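Local coordinates for protein ORF10 (Moritella marina, PDB 6RIW) that probably catalyses carbon-chain extension, being the ketosynthase and chain length factor didomain of a larger polyunsaturated fatty acid synthase, at residues 52-62 and 232-243; 246-254 and 393-401. One frame throughout, in Å; residues are numbered along the deposited sequence.

Interaction 1: 52-62 and 232-243; sequences KGDTDKFYCVH and NMGFSIFQAYPA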
loop_
_atom_site.group_PDB
_atom_site.type_symbol
_atom_site.label_atom_id
_atom_site.label_comp_id
_atom_site.label_asym_id
_atom_site.label_seq_id
_atom_site.Cartn_x
_atom_site.Cartn_y
_atom_site.Cartn_z
ATOM N N LYS A 52 3.614 19.951 -21.216
ATOM C CA LYS A 52 2.793 20.049 -20.018
ATOM C C LYS A 52 1.372 20.460 -20.373
ATOM O O LYS A 52 1.153 21.357 -21.191
ATOM C CB LYS A 52 3.403 21.067 -19.049
ATOM C CG LYS A 52 2.591 21.291 -17.797
ATOM C CD LYS A 52 3.505 21.574 -16.633
ATOM C CE LYS A 52 4.405 22.748 -16.944
ATOM N NZ LYS A 52 3.597 23.918 -17.383
ATOM N N GLY A 53 0.399 19.786 -19.758
ATOM C CA GLY A 53 -0.998 20.035 -20.039
ATOM C C GLY A 53 -1.600 19.181 -21.135
ATOM O O GLY A 53 -2.822 19.236 -21.330
ATOM N N ASP A 54 -0.796 18.384 -21.846
ATOM C CA ASP A 54 -1.300 17.570 -22.947
ATOM C C ASP A 54 -1.874 16.259 -22.423
ATOM O O ASP A 54 -1.230 15.558 -21.639
ATOM C CB ASP A 54 -0.189 17.291 -23.960
ATOM C CG ASP A 54 0.222 18.539 -24.738
ATOM O OD1 ASP A 54 -0.467 19.577 -24.605
ATOM O OD2 ASP A 54 1.234 18.487 -25.474
ATOM N N THR A 55 -3.077 15.920 -22.877
ATOM C CA THR A 55 -3.796 14.770 -22.333
ATOM C C THR A 55 -3.149 13.453 -22.750
ATOM O O THR A 55 -2.765 13.276 -23.909
ATOM C CB THR A 55 -5.247 14.783 -22.815
ATOM O OG1 THR A 55 -5.808 16.090 -22.643
ATOM C CG2 THR A 55 -6.067 13.777 -22.031
ATOM N N ASP A 56 -3.081 12.511 -21.803
ATOM C CA ASP A 56 -2.517 11.171 -22.011
ATOM C C ASP A 56 -1.051 11.232 -22.442
ATOM O O ASP A 56 -0.568 10.331 -23.131
ATOM C CB ASP A 56 -3.325 10.342 -23.018
ATOM C CG ASP A 56 -4.823 10.247 -22.666
ATOM O OD1 ASP A 56 -5.187 10.110 -21.480
ATOM O OD2 ASP A 56 -5.646 10.311 -23.597
ATOM N N LYS A 57 -0.327 12.272 -22.007
ATOM C CA LYS A 57 1.088 12.444 -22.319
ATOM C C LYS A 57 1.856 12.807 -21.052
ATOM O O LYS A 57 1.321 13.461 -20.153
ATOM C CB LYS A 57 1.307 13.559 -23.366
ATOM C CG LYS A 57 0.531 13.394 -24.639
ATOM C CD LYS A 57 1.161 12.332 -25.517
ATOM C CE LYS A 57 0.501 12.331 -26.889
ATOM N NZ LYS A 57 0.846 11.120 -27.671
ATOM N N PHE A 58 3.114 12.382 -20.969
ATOM C CA PHE A 58 3.986 12.957 -19.954
ATOM C C PHE A 58 4.957 13.932 -20.616
ATOM O O PHE A 58 5.187 13.872 -21.821
ATOM C CB PHE A 58 4.737 11.893 -19.123
ATOM C CG PHE A 58 5.152 10.658 -19.872
ATOM C CD1 PHE A 58 6.058 10.726 -20.908
ATOM C CD2 PHE A 58 4.695 9.416 -19.470
ATOM C CE1 PHE A 58 6.472 9.573 -21.565
ATOM C CE2 PHE A 58 5.103 8.254 -20.110
ATOM C CZ PHE A 58 5.995 8.332 -21.165
ATOM N N TYR A 59 5.458 14.899 -19.846
ATOM C CA TYR A 59 6.347 15.904 -20.426
ATOM C C TYR A 59 7.764 15.793 -19.890
ATOM O O TYR A 59 8.575 16.693 -20.116
ATOM C CB TYR A 59 5.796 17.324 -20.212
ATOM C CG TYR A 59 5.738 17.834 -18.776
ATOM C CD1 TYR A 59 6.754 18.622 -18.255
ATOM C CD2 TYR A 59 4.636 17.573 -17.975
ATOM C CE1 TYR A 59 6.687 19.111 -16.961
ATOM C CE2 TYR A 59 4.550 18.058 -16.688
ATOM C CZ TYR A 59 5.581 18.819 -16.177
ATOM O OH TYR A 59 5.485 19.292 -14.890
ATOM N N CYS A 60 8.085 14.698 -19.203
ATOM C CA CYS A 60 9.435 14.452 -18.714
ATOM C C CYS A 60 9.655 12.945 -18.670
ATOM O O CYS A 60 8.767 12.210 -18.222
ATOM C CB CYS A 60 9.622 15.082 -17.326
ATOM S SG CYS A 60 11.232 14.771 -16.522
ATOM N N VAL A 61 10.810 12.482 -19.159
ATOM C CA VAL A 61 11.161 11.061 -19.090
ATOM C C VAL A 61 12.360 10.801 -18.189
ATOM O O VAL A 61 12.774 9.638 -18.047
ATOM C CB VAL A 61 11.401 10.456 -20.490
ATOM C CG1 VAL A 61 10.122 10.487 -21.318
ATOM C CG2 VAL A 61 12.531 11.175 -21.202
ATOM N N HIS A 62 12.909 11.833 -17.549
ATOM C CA HIS A 62 14.045 11.667 -16.655
ATOM C C HIS A 62 13.603 11.057 -15.326
ATOM O O HIS A 62 12.536 11.383 -14.800
ATOM C CB HIS A 62 14.726 13.015 -16.402
ATOM C CG HIS A 62 15.574 13.481 -17.544
ATOM N ND1 HIS A 62 15.081 14.261 -18.570
ATOM C CD2 HIS A 62 16.877 13.254 -17.836
ATOM C CE1 HIS A 62 16.043 14.494 -19.445
ATOM N NE2 HIS A 62 17.142 13.896 -19.022
ATOM N N ASN A 232 4.714 8.280 -14.141
ATOM C CA ASN A 232 5.083 9.501 -14.842
ATOM C C ASN A 232 3.859 10.250 -15.351
ATOM O O ASN A 232 3.869 11.486 -15.410
ATOM C CB ASN A 232 6.041 9.159 -15.986
ATOM C CG ASN A 232 7.453 8.878 -15.496
ATOM O OD1 ASN A 232 7.663 8.361 -14.381
ATOM N ND2 ASN A 232 8.439 9.248 -16.309
ATOM N N MET A 233 2.803 9.535 -15.735
ATOM C CA MET A 233 1.542 10.211 -16.027
ATOM C C MET A 233 1.030 10.959 -14.804
ATOM O O MET A 233 0.503 12.075 -14.919
ATOM C CB MET A 233 0.495 9.203 -16.518
ATOM C CG MET A 233 0.775 8.651 -17.903
ATOM S SD MET A 233 0.748 9.921 -19.206
ATOM C CE MET A 233 1.335 8.959 -20.612
ATOM N N GLY A 234 1.197 10.373 -13.615
ATOM C CA GLY A 234 0.763 11.053 -12.405
ATOM C C GLY A 234 1.540 12.331 -12.140
ATOM O O GLY A 234 0.958 13.395 -11.906
ATOM N N PHE A 235 2.863 12.249 -12.154
ATOM C CA PHE A 235 3.632 13.462 -11.894
ATOM C C PHE A 235 3.466 14.486 -13.014
ATOM O O PHE A 235 3.634 15.691 -12.776
ATOM C CB PHE A 235 5.108 13.111 -11.674
ATOM C CG PHE A 235 5.387 12.539 -10.308
ATOM C CD1 PHE A 235 4.998 13.229 -9.163
ATOM C CD2 PHE A 235 5.985 11.299 -10.168
ATOM C CE1 PHE A 235 5.226 12.700 -7.894
ATOM C CE2 PHE A 235 6.215 10.762 -8.906
ATOM C CZ PHE A 235 5.842 11.460 -7.770
ATOM N N SER A 236 3.112 14.044 -14.223
ATOM C CA SER A 236 2.786 15.011 -15.264
ATOM C C SER A 236 1.474 15.734 -14.965
ATOM O O SER A 236 1.398 16.959 -15.126
ATOM C CB SER A 236 2.744 14.334 -16.633
ATOM O OG SER A 236 4.031 13.826 -16.929
ATOM N N ILE A 237 0.431 15.015 -14.516
ATOM C CA ILE A 237 -0.830 15.715 -14.240
ATOM C C ILE A 237 -0.705 16.575 -12.985
ATOM O O ILE A 237 -1.359 17.622 -12.872
ATOM C CB ILE A 237 -2.027 14.740 -14.148
ATOM C CG1 ILE A 237 -3.352 15.512 -14.114
ATOM C CG2 ILE A 237 -1.952 13.875 -12.950
ATOM C CD1 ILE A 237 -3.719 16.146 -15.473
ATOM N N PHE A 238 0.133 16.170 -12.036
ATOM C CA PHE A 238 0.451 17.014 -10.886
ATOM C C PHE A 238 1.325 18.211 -11.252
ATOM O O PHE A 238 1.541 19.075 -10.393
ATOM C CB PHE A 238 1.170 16.195 -9.811
ATOM C CG PHE A 238 0.333 15.084 -9.207
ATOM C CD1 PHE A 238 -1.049 15.086 -9.326
ATOM C CD2 PHE A 238 0.938 14.060 -8.506
ATOM C CE1 PHE A 238 -1.822 14.074 -8.757
ATOM C CE2 PHE A 238 0.177 13.040 -7.930
ATOM C CZ PHE A 238 -1.208 13.046 -8.070
ATOM N N GLN A 239 1.851 18.263 -12.482
ATOM C CA GLN A 239 2.822 19.289 -12.903
ATOM C C GLN A 239 4.032 19.335 -11.963
ATOM O O GLN A 239 4.550 20.407 -11.624
ATOM C CB GLN A 239 2.162 20.665 -12.999
ATOM C CG GLN A 239 1.084 20.790 -14.060
ATOM C CD GLN A 239 0.442 22.170 -14.031
ATOM O OE1 GLN A 239 1.128 23.183 -13.872
ATOM N NE2 GLN A 239 -0.881 22.211 -14.152
ATOM N N ALA A 240 4.485 18.161 -11.530
ATOM C CA ALA A 240 5.579 18.063 -10.572
ATOM C C ALA A 240 6.955 18.032 -11.224
ATOM O O ALA A 240 7.952 18.280 -10.539
ATOM C CB ALA A 240 5.402 16.817 -9.696
ATOM N N TYR A 241 7.036 17.732 -12.521
ATOM C CA TYR A 241 8.295 17.762 -13.254
ATOM C C TYR A 241 8.707 19.205 -13.583
ATOM O O TYR A 241 7.852 20.050 -13.860
ATOM C CB TYR A 241 8.164 16.967 -14.552
ATOM C CG TYR A 241 8.033 15.462 -14.380
ATOM C CD1 TYR A 241 9.018 14.728 -13.744
ATOM C CD2 TYR A 241 6.923 14.773 -14.896
ATOM C CE1 TYR A 241 8.901 13.342 -13.597
ATOM C CE2 TYR A 241 6.804 13.400 -14.766
ATOM C CZ TYR A 241 7.794 12.692 -14.120
ATOM O OH TYR A 241 7.694 11.333 -13.977
ATOM N N PRO A 242 10.011 19.503 -13.596
ATOM C CA PRO A 242 10.446 20.903 -13.774
ATOM C C PRO A 242 10.294 21.374 -15.218
ATOM O O PRO A 242 10.758 20.722 -16.155
ATOM C CB PRO A 242 11.919 20.882 -13.341
ATOM C CG PRO A 242 12.367 19.469 -13.565
ATOM C CD PRO A 242 11.141 18.601 -13.298
ATOM N N ALA A 243 9.654 22.537 -15.387
ATOM C CA ALA A 243 9.452 23.067 -16.729
ATOM C C ALA A 243 10.780 23.421 -17.387
ATOM O O ALA A 243 10.926 23.244 -18.602
ATOM C CB ALA A 243 8.518 24.280 -16.687
HETATM O O HOH W 1 0.753 17.720 -17.798
HETATM O O HOH W 2 10.398 10.415 -13.272
#

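Interaction 2: 246-254 and 393-401; sequences VHAPFDQNS and TINLKQPLQ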
loop_
_atom_site.group_PDB
_atom_site.type_symbol
_atom_site.label_atom_id
_atom_site.label_comp_id
_atom_site.label_asym_id
_atom_site.label_seq_id
_atom_site.Cartn_x
_atom_site.Cartn_y
_atom_site.Cartn_z
ATOM N N VAL A 246 15.267 21.421 -14.714
ATOM C CA VAL A 246 16.239 21.497 -13.628
ATOM C C VAL A 246 15.633 20.845 -12.384
ATOM O O VAL A 246 14.712 21.394 -11.761
ATOM C CB VAL A 246 16.672 22.941 -13.331
ATOM C CG1 VAL A 246 17.603 22.978 -12.135
ATOM C CG2 VAL A 246 17.361 23.542 -14.554
ATOM N N HIS A 247 16.178 19.687 -12.009
ATOM C CA HIS A 247 15.851 18.994 -10.759
ATOM C C HIS A 247 17.076 19.101 -9.856
ATOM O O HIS A 247 18.061 18.382 -10.045
ATOM C CB HIS A 247 15.466 17.537 -11.021
ATOM C CG HIS A 247 15.604 16.657 -9.817
ATOM N ND1 HIS A 247 14.869 16.846 -8.661
ATOM C CD2 HIS A 247 16.407 15.592 -9.583
ATOM C CE1 HIS A 247 15.212 15.929 -7.769
ATOM N NE2 HIS A 247 16.147 15.162 -8.300
ATOM N N ALA A 248 17.016 19.996 -8.873
ATOM C CA ALA A 248 18.200 20.341 -8.084
ATOM C C ALA A 248 17.776 20.698 -6.672
ATOM O O ALA A 248 17.543 21.874 -6.353
ATOM C CB ALA A 248 18.970 21.494 -8.720
ATOM N N PRO A 249 17.674 19.704 -5.791
ATOM C CA PRO A 249 17.247 19.978 -4.410
ATOM C C PRO A 249 18.101 21.067 -3.774
ATOM O O PRO A 249 19.327 21.059 -3.887
ATOM C CB PRO A 249 17.435 18.627 -3.706
ATOM C CG PRO A 249 17.312 17.612 -4.816
ATOM C CD PRO A 249 17.949 18.274 -6.025
ATOM N N PHE A 250 17.430 22.017 -3.123
ATOM C CA PHE A 250 17.965 23.182 -2.410
ATOM C C PHE A 250 18.384 24.310 -3.355
ATOM O O PHE A 250 18.783 25.376 -2.865
ATOM C CB PHE A 250 19.156 22.839 -1.501
ATOM C CG PHE A 250 18.784 22.040 -0.283
ATOM C CD1 PHE A 250 17.809 22.492 0.585
ATOM C CD2 PHE A 250 19.413 20.835 -0.014
ATOM C CE1 PHE A 250 17.463 21.764 1.725
ATOM C CE2 PHE A 250 19.073 20.098 1.118
ATOM C CZ PHE A 250 18.088 20.572 1.984
ATOM N N ASP A 251 18.323 24.126 -4.672
ATOM C CA ASP A 251 18.818 25.135 -5.603
ATOM C C ASP A 251 17.698 26.079 -6.023
ATOM O O ASP A 251 16.575 25.649 -6.289
ATOM C CB ASP A 251 19.446 24.480 -6.839
ATOM C CG ASP A 251 20.208 25.486 -7.709
ATOM O OD1 ASP A 251 19.549 26.223 -8.476
ATOM O OD2 ASP A 251 21.456 25.539 -7.617
ATOM N N GLN A 252 18.023 27.382 -6.079
ATOM C CA GLN A 252 17.043 28.399 -6.455
ATOM C C GLN A 252 16.402 28.121 -7.812
ATOM O O GLN A 252 15.253 28.516 -8.045
ATOM C CB GLN A 252 17.697 29.788 -6.496
ATOM C CG GLN A 252 18.156 30.341 -5.166
ATOM C CD GLN A 252 18.823 31.705 -5.324
ATOM O OE1 GLN A 252 18.455 32.484 -6.206
ATOM N NE2 GLN A 252 19.821 31.987 -4.486
ATOM N N ASN A 253 17.119 27.469 -8.722
ATOM C CA ASN A 253 16.634 27.292 -10.088
ATOM C C ASN A 253 15.833 26.006 -10.284
ATOM O O ASN A 253 15.287 25.796 -11.376
ATOM C CB ASN A 253 17.811 27.306 -11.081
ATOM C CG ASN A 253 18.665 28.561 -10.963
ATOM O OD1 ASN A 253 18.259 29.642 -11.395
ATOM N ND2 ASN A 253 19.858 28.421 -10.377
ATOM N N SER A 254 15.767 25.149 -9.264
ATOM C CA SER A 254 14.994 23.915 -9.355
ATOM C C SER A 254 13.517 24.225 -9.544
ATOM O O SER A 254 12.948 25.067 -8.842
ATOM C CB SER A 254 15.184 23.076 -8.086
ATOM O OG SER A 254 14.667 21.755 -8.264
ATOM N N THR A 393 25.757 17.291 -1.794
ATOM C CA THR A 393 24.546 17.359 -2.604
ATOM C C THR A 393 24.967 17.895 -3.968
ATOM O O THR A 393 25.588 18.960 -4.047
ATOM C CB THR A 393 23.508 18.274 -1.956
ATOM O OG1 THR A 393 23.103 17.739 -0.686
ATOM C CG2 THR A 393 22.292 18.464 -2.857
ATOM N N ILE A 394 24.656 17.156 -5.035
ATOM C CA ILE A 394 25.142 17.518 -6.363
ATOM C C ILE A 394 24.198 18.519 -7.022
ATOM O O ILE A 394 23.044 18.685 -6.620
ATOM C CB ILE A 394 25.338 16.272 -7.247
ATOM C CG1 ILE A 394 23.997 15.648 -7.621
ATOM C CG2 ILE A 394 26.234 15.262 -6.543
ATOM C CD1 ILE A 394 24.101 14.621 -8.733
ATOM N N ASN A 395 24.713 19.202 -8.056
ATOM C CA ASN A 395 23.971 20.146 -8.903
ATOM C C ASN A 395 23.480 21.370 -8.149
ATOM O O ASN A 395 22.556 22.061 -8.607
ATOM C CB ASN A 395 22.787 19.479 -9.609
ATOM C CG ASN A 395 23.219 18.347 -10.516
ATOM O OD1 ASN A 395 22.558 17.304 -10.585
ATOM N ND2 ASN A 395 24.346 18.534 -11.200
ATOM N N LEU A 396 24.075 21.659 -7.004
ATOM C CA LEU A 396 23.643 22.762 -6.154
ATOM C C LEU A 396 24.623 23.912 -6.378
ATOM O O LEU A 396 25.747 23.881 -5.880
ATOM C CB LEU A 396 23.603 22.303 -4.702
ATOM C CG LEU A 396 23.272 23.316 -3.614
ATOM C CD1 LEU A 396 21.845 23.761 -3.758
ATOM C CD2 LEU A 396 23.523 22.685 -2.253
ATOM N N LYS A 397 24.198 24.916 -7.147
ATOM C CA LYS A 397 25.049 26.049 -7.518
ATOM C C LYS A 397 24.631 27.364 -6.879
ATOM O O LYS A 397 25.494 28.159 -6.485
ATOM C CB LYS A 397 25.052 26.231 -9.044
ATOM C CG LYS A 397 25.155 24.948 -9.860
ATOM C CD LYS A 397 26.503 24.296 -9.682
ATOM C CE LYS A 397 26.794 23.313 -10.819
ATOM N NZ LYS A 397 28.110 22.625 -10.581
ATOM N N GLN A 398 23.326 27.628 -6.797
ATOM C CA GLN A 398 22.789 28.845 -6.187
ATOM C C GLN A 398 21.761 28.446 -5.135
ATOM O O GLN A 398 20.566 28.319 -5.434
ATOM C CB GLN A 398 22.186 29.768 -7.242
ATOM C CG GLN A 398 23.251 30.427 -8.128
ATOM C CD GLN A 398 22.683 30.992 -9.414
ATOM O OE1 GLN A 398 21.582 30.626 -9.838
ATOM N NE2 GLN A 398 23.439 31.879 -10.055
ATOM N N PRO A 399 22.187 28.269 -3.885
ATOM C CA PRO A 399 21.302 27.675 -2.870
ATOM C C PRO A 399 20.208 28.612 -2.373
ATOM O O PRO A 399 20.383 29.828 -2.281
ATOM C CB PRO A 399 22.261 27.321 -1.727
ATOM C CG PRO A 399 23.640 27.398 -2.313
ATOM C CD PRO A 399 23.572 28.399 -3.414
ATOM N N LEU A 400 19.069 28.018 -2.011
ATOM C CA LEU A 400 18.039 28.774 -1.317
ATOM C C LEU A 400 18.531 29.170 0.071
ATOM O O LEU A 400 19.534 28.660 0.577
ATOM C CB LEU A 400 16.747 27.965 -1.185
ATOM C CG LEU A 400 16.068 27.375 -2.422
ATOM C CD1 LEU A 400 15.158 26.236 -1.985
ATOM C CD2 LEU A 400 15.274 28.425 -3.163
ATOM N N GLN A 401 17.815 30.102 0.693
ATOM C CA GLN A 401 17.950 30.345 2.122
ATOM C C GLN A 401 16.578 30.214 2.768
ATOM O O GLN A 401 15.549 30.335 2.096
ATOM C CB GLN A 401 18.546 31.727 2.414
ATOM C CG GLN A 401 17.495 32.810 2.454
ATOM C CD GLN A 401 18.089 34.207 2.479
ATOM O OE1 GLN A 401 19.285 34.380 2.715
ATOM N NE2 GLN A 401 17.252 35.208 2.226
HETATM O O HOH W 3 20.190 17.007 -8.908
HETATM O O HOH W 4 20.809 20.350 -6.206
#

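Interaction 1: 52-62 and 232-243
Tyr-241, in the loop that follows helix 228-237, presents a ring face to Cys-60 and a ring edge to Tyr-59. Its CB touches Tyr-59 CE1 at 3.5 Å. Cys-60 CB sits over one face, 3.4 Å from CG, as a CH-pi contact. CD1 lies 3.6 Å from Cys-60 SG, an oblique sulfur-aromatic approach. CD2, on the other flank, heads for a face of Tyr-59, and planes at 89° define an edge-to-face pair. At the tip, OH shares a water with His-62 O. The opposite face of the Tyr-59 ring carries Lys-52 CB. Tyr-59 OH donates to Tyr-241 O at 2.7 Å, tying the Tyr-59 ring to the backbone just beyond the Schellman motif at Gln-239. Ser-236 OG donates to Asn-232 O (2.8 Å) and accepts a weak bond from Tyr-59 N. Met-233, bent at chi2 (-63°), brings CE within 3.6 Å of Phe-58 CD2, with SD in an oblique Met-aromatic approach 5.0 Å from the ring centroid. The loop from helix 38-41 to strand 62-64 thus lies against the C-terminal end of helix 228-237 and the turn after it; Tyr-591 (helix 589-595) and Tyr-637 (helix 634-638) of the second ketosynthase-family half cover Met-233.

Interaction 2: 246-254 and 393-401
Asp-251 swings its carboxylate opposite its own backbone N (chi1 -169°), which brings OD2 to the main chain of Lys-397 and Gln-398, whereas Gln-252 stretches out beyond CG (chi2 178°) to carry its amide to the carbonyl of Pro-399. OD2 accepts both amides at 2.9 Å: Lys-397 N arrives nearly in line with the C-O bond, and Gln-398 N from above the carboxylate plane. OD1 turns back on its own segment and takes Asn-253 N at 2.7 Å, an Asx turn, together with Asn-253 ND2 on the syn lone pair. The backbone pattern identifies the join between these two ketosynthase loops: Leu-400 N to Phe-250 O and Gln-252 N to Gln-398 O, both 2.8 Å, flank Asp-251 and Pro-399 as the non-hydrogen-bonded pair of a single antiparallel bridge. With an alanine here in place of Asp-251, the amides of Lys-397 and Gln-398 would probably lose their shared acceptor, and the Asn-253 side chain would be freer to turn. Asn-253 ND2 also donates to Gln-398 OE1 at 2.9 Å, the acceptor lying in its amide plane. Gln-252 NE2 reaches Pro-399 O from above the carbonyl plane (3.1 Å, N-H...O 172°). On the apolar side Leu-396 CD1 packs on Phe-250 CB at 3.6 Å, and both Phe-250 and Leu-400 rest on Leu-343 of helix 336-350. A water donates to Pro-249 O and Ile-394 O.

How the interactions relate
Interactions 1 and 2 follow one another along the chain, the first closing before the second opens, and their centres are 21 Å apart. They meet directly where Pro-242 CG packs at 4.1 Å from His-247 N, and the chain leaving helix 228-237 supplies a segment to each, 232-243 to the first and 246-254 to the second. Phe-258 is a shared neighbour: its ring meets those of His-62 and His-247. Both contacts lie in the first ketosynthase-family half, away from the magnesium site at Met-1 and Lys-286. Interaction 1, centred about 23 Å from the chain centre, borders the second half; interaction 2, about 32 Å from it, joins two loops farther out.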